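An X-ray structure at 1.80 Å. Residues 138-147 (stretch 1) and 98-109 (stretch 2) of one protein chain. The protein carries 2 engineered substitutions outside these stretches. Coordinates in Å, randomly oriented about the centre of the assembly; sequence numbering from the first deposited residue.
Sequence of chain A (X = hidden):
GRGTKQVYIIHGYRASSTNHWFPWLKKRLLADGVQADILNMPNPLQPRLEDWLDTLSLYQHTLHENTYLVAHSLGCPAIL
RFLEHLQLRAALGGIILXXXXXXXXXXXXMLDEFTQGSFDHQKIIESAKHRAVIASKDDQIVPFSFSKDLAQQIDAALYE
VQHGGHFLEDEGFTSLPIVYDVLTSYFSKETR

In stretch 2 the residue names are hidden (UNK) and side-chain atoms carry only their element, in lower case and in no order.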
# COMPACT_ATOMS: atom_id res chain seq x y z
N ASP A 138 -12.27 -12.69 4.23
CA ASP A 138 -13.14 -12.43 5.38
C ASP A 138 -12.93 -11.11 6.10
O ASP A 138 -13.41 -10.90 7.22
CB ASP A 138 -13.14 -13.64 6.33
CG ASP A 138 -11.81 -13.87 7.05
OD1 ASP A 138 -10.85 -13.10 6.77
OD2 ASP A 138 -11.63 -14.83 7.89
N ASP A 139 -12.27 -10.19 5.39
CA ASP A 139 -12.09 -8.82 5.85
C ASP A 139 -13.45 -8.10 6.03
O ASP A 139 -14.27 -8.01 5.11
CB ASP A 139 -11.23 -8.07 4.83
CG ASP A 139 -10.58 -6.79 5.39
OD1 ASP A 139 -11.20 -6.09 6.26
OD2 ASP A 139 -9.44 -6.43 5.02
N GLN A 140 -13.71 -7.67 7.25
CA GLN A 140 -14.93 -6.96 7.56
C GLN A 140 -14.75 -5.43 7.57
O GLN A 140 -15.71 -4.69 7.86
CB GLN A 140 -15.42 -7.44 8.95
CG GLN A 140 -15.70 -8.99 9.05
CD GLN A 140 -16.74 -9.40 8.09
OE1 GLN A 140 -17.83 -8.78 8.07
NE2 GLN A 140 -16.41 -10.35 7.20
N ILE A 141 -13.55 -4.93 7.27
CA ILE A 141 -13.30 -3.48 7.20
C ILE A 141 -13.23 -3.02 5.75
O ILE A 141 -13.95 -2.12 5.33
CB ILE A 141 -12.03 -3.09 7.97
CG1 ILE A 141 -12.20 -3.41 9.47
CG2 ILE A 141 -11.77 -1.58 7.74
CD1 ILE A 141 -10.92 -3.32 10.30
N VAL A 142 -12.34 -3.67 4.99
CA VAL A 142 -12.27 -3.52 3.54
C VAL A 142 -12.83 -4.78 2.86
O VAL A 142 -12.16 -5.80 2.77
CB VAL A 142 -10.83 -3.29 3.05
CG1 VAL A 142 -10.84 -3.05 1.55
CG2 VAL A 142 -10.23 -2.04 3.71
N PRO A 143 -14.04 -4.74 2.36
CA PRO A 143 -14.62 -5.94 1.74
C PRO A 143 -13.75 -6.41 0.62
O PRO A 143 -13.19 -5.61 -0.18
CB PRO A 143 -16.00 -5.48 1.28
CG PRO A 143 -16.28 -4.30 2.14
CD PRO A 143 -14.98 -3.59 2.37
N PHE A 144 -13.55 -7.72 0.59
CA PHE A 144 -12.78 -8.37 -0.46
C PHE A 144 -13.09 -7.92 -1.86
O PHE A 144 -12.17 -7.68 -2.67
CB PHE A 144 -12.88 -9.91 -0.36
CG PHE A 144 -12.06 -10.62 -1.42
CD1 PHE A 144 -10.69 -10.71 -1.30
CD2 PHE A 144 -12.70 -11.20 -2.53
CE1 PHE A 144 -9.95 -11.38 -2.29
CE2 PHE A 144 -11.96 -11.89 -3.50
CZ PHE A 144 -10.60 -11.93 -3.40
N SER A 145 -14.38 -7.74 -2.15
CA SER A 145 -14.83 -7.29 -3.48
C SER A 145 -14.26 -5.93 -3.86
O SER A 145 -14.01 -5.66 -5.03
CB SER A 145 -16.36 -7.23 -3.53
OG SER A 145 -16.85 -6.30 -2.60
N PHE A 146 -14.08 -5.06 -2.88
CA PHE A 146 -13.50 -3.73 -3.14
C PHE A 146 -12.03 -3.84 -3.59
O PHE A 146 -11.52 -3.03 -4.41
CB PHE A 146 -13.53 -2.89 -1.87
CG PHE A 146 -14.88 -2.38 -1.44
CD1 PHE A 146 -16.09 -3.08 -1.64
CD2 PHE A 146 -14.91 -1.21 -0.74
CE1 PHE A 146 -17.30 -2.59 -1.17
CE2 PHE A 146 -16.14 -0.68 -0.24
CZ PHE A 146 -17.33 -1.36 -0.47
N SER A 147 -11.31 -4.82 -3.04
CA SER A 147 -9.90 -5.03 -3.37
C SER A 147 -9.78 -5.70 -4.74
O SER A 147 -8.93 -5.36 -5.53
CB SER A 147 -9.20 -5.86 -2.29
OG SER A 147 -9.13 -5.15 -1.07
N UNK A 98 -1.93 -3.86 0.21
CA UNK A 98 -2.54 -4.80 1.15
C UNK A 98 -3.86 -4.26 1.69
O UNK A 98 -3.89 -3.19 2.29
c UNK A 98 -1.59 -5.18 2.28
c UNK A 98 -2.14 -6.34 3.05
c UNK A 98 -0.23 -5.57 1.68
N UNK A 99 -4.93 -4.98 1.40
CA UNK A 99 -6.30 -4.55 1.70
C UNK A 99 -6.63 -3.24 1.04
O UNK A 99 -7.29 -2.38 1.65
c UNK A 99 -6.50 -4.47 3.18
o UNK A 99 -6.08 -5.64 3.79
N UNK A 100 -6.15 -3.07 -0.20
CA UNK A 100 -6.36 -1.84 -0.94
C UNK A 100 -7.82 -1.62 -1.34
O UNK A 100 -8.60 -2.57 -1.60
N UNK A 101 -8.18 -0.35 -1.46
CA UNK A 101 -9.51 0.01 -1.86
C UNK A 101 -9.43 1.43 -2.48
O UNK A 101 -8.46 2.17 -2.21
c UNK A 101 -10.50 -0.03 -0.69
c UNK A 101 -10.14 0.90 0.44
c UNK A 101 -10.76 2.14 0.59
c UNK A 101 -8.80 1.37 2.42
c UNK A 101 -9.41 2.61 2.55
c UNK A 101 -9.16 0.52 1.36
c UNK A 101 -10.42 2.99 1.63
N UNK A 102 -10.41 1.76 -3.32
CA UNK A 102 -10.47 3.09 -3.99
C UNK A 102 -11.91 3.69 -3.99
O UNK A 102 -12.27 4.48 -4.89
c UNK A 102 -10.00 2.95 -5.45
N UNK A 103 -12.74 3.28 -3.02
CA UNK A 103 -14.08 3.84 -2.81
C UNK A 103 -14.45 3.79 -1.34
O UNK A 103 -13.77 3.14 -0.52
c UNK A 103 -15.38 1.64 -3.22
n UNK A 103 -17.03 -1.20 -5.18
c UNK A 103 -15.13 3.10 -3.62
c UNK A 103 -16.31 -0.50 -4.07
c UNK A 103 -16.04 0.91 -4.37
N UNK A 104 -15.52 4.51 -0.97
CA UNK A 104 -15.91 4.65 0.43
C UNK A 104 -16.07 3.33 1.13
O UNK A 104 -16.73 2.41 0.60
o UNK A 104 -17.82 5.33 1.77
c UNK A 104 -17.31 5.30 0.48
N UNK A 105 -15.54 3.24 2.34
CA UNK A 105 -15.75 2.12 3.22
C UNK A 105 -16.99 2.36 4.10
O UNK A 105 -17.02 3.29 4.91
c UNK A 105 -12.17 1.40 4.52
c UNK A 105 -13.21 1.61 3.42
c UNK A 105 -13.29 0.40 2.47
c UNK A 105 -14.53 1.92 4.13
N UNK A 106 -18.05 1.59 3.90
CA UNK A 106 -19.26 1.84 4.69
C UNK A 106 -19.06 1.89 6.21
O UNK A 106 -19.79 2.64 6.87
c UNK A 106 -19.72 0.39 2.92
c UNK A 106 -18.23 0.45 2.99
c UNK A 106 -20.19 0.71 4.27
N UNK A 107 -18.12 1.13 6.76
CA UNK A 107 -17.98 1.13 8.21
C UNK A 107 -17.02 2.23 8.70
O UNK A 107 -16.89 2.41 9.91
c UNK A 107 -17.58 -0.20 8.77
c UNK A 107 -18.53 -1.33 8.29
o UNK A 107 -16.28 -0.52 8.29
N UNK A 108 -16.35 2.93 7.78
CA UNK A 108 -15.41 4.03 8.09
C UNK A 108 -15.61 5.21 7.11
O UNK A 108 -14.72 5.63 6.38
c UNK A 108 -13.46 3.43 10.46
c UNK A 108 -13.52 2.61 9.17
c UNK A 108 -13.98 3.48 7.99
c UNK A 108 -12.11 2.01 8.91
N UNK A 109 -16.81 5.76 7.11
CA UNK A 109 -17.16 6.87 6.23
C UNK A 109 -16.38 8.17 6.57
O UNK A 109 -16.13 9.02 5.69
c UNK A 109 -19.38 5.89 5.38
c UNK A 109 -20.91 6.00 5.19
o UNK A 109 -21.51 6.87 5.74
c UNK A 109 -18.72 7.03 6.17
n UNK A 109 -21.51 5.10 4.42
O HOH W 1 -8.07 -7.46 2.87
O HOH W 2 -12.12 -0.35 -4.31
O HOH W 3 -17.41 -4.11 -4.77
O HOH W 4 -16.40 -1.11 5.55

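Position 98 has three side-chain carbons, one bonded to CA and carrying the other two. This beta-branched, all-carbon pattern is Val98; its CB points away from stretch 1 and touches nothing there.

Position 99 carries one carbon and then one oxygen, which identifies Ser99. Its OG is 3.7 Å from Asp139 OD2, and water 1 joins the two, 2.8 Å from Ser99 OG and donating to Asp139 OD2 at 2.7 Å.

Position 100 has no side-chain atoms and is Gly100. Its contribution is its backbone: Ser147 OG donates a hydrogen bond to Gly100 O at 2.7 Å, and Ser147 CA approaches Gly100 O at 3.3 Å.

At 101, one carbon leads to a ring of six carbons with no heteroatom: Phe101. Val142 CG2 lies 3.6 Å from Phe101 CD2, oblique to the ring.

Position 102 ends at a single carbon, so it is Ala102. Its side chain makes no contact, but water 2 accepts from Ala102 N (2.9 Å) and donates to Phe146 O (2.7 Å).

Position 103 is an unbranched run of four carbons ending in nitrogen: Lys103. Its CE sits 3.4 Å from the centroid of the Phe146 ring, 7° off the normal, while NZ is 4.4 Å from that centroid at 21°, a cation-pi geometry over the face.

One carbon and one oxygen again mark 104 as a serine, Ser104. Its CB points away; instead Ser104 O meets the ring edge, 3.3 Å from Phe146 CE2.

Four carbons forked at the second make 105 a leucine, Leu105. Its CD2 is 3.9 Å from Phe146 CD2, and its CD1 is 4.0 Å from Val142 CG2.

At 106, three carbons close a ring onto the backbone N, giving Pro106, whose CD is 4.0 Å from Phe146 CZ.

Position 107 has one carbon bearing an oxygen and a carbon: Thr107. Water 4 accepts from Thr107 N (3.1 Å) and donates to Ile141 O (2.7 Å).

Position 108 repeats the four-carbon fork and is Leu108; its CD1 is 3.8 Å from Ile141 CG2. Leu108 N donates to Leu105 O at 3.0 Å within a type I turn.

Position 109 has three carbons, the last bearing oxygen and nitrogen: Gln109, out of reach of stretch 1.

The contact, burying 588 Å², combines apolar packing with sparse polar links. Phe146 is its largest contributor, covered over one face by Lys103, while Val142 packs against Phe101 and Leu105. One direct hydrogen bond and bridging waters connect polar groups across the stretches.

Stretch 2 98-109: VSGFAKSLPTLQ
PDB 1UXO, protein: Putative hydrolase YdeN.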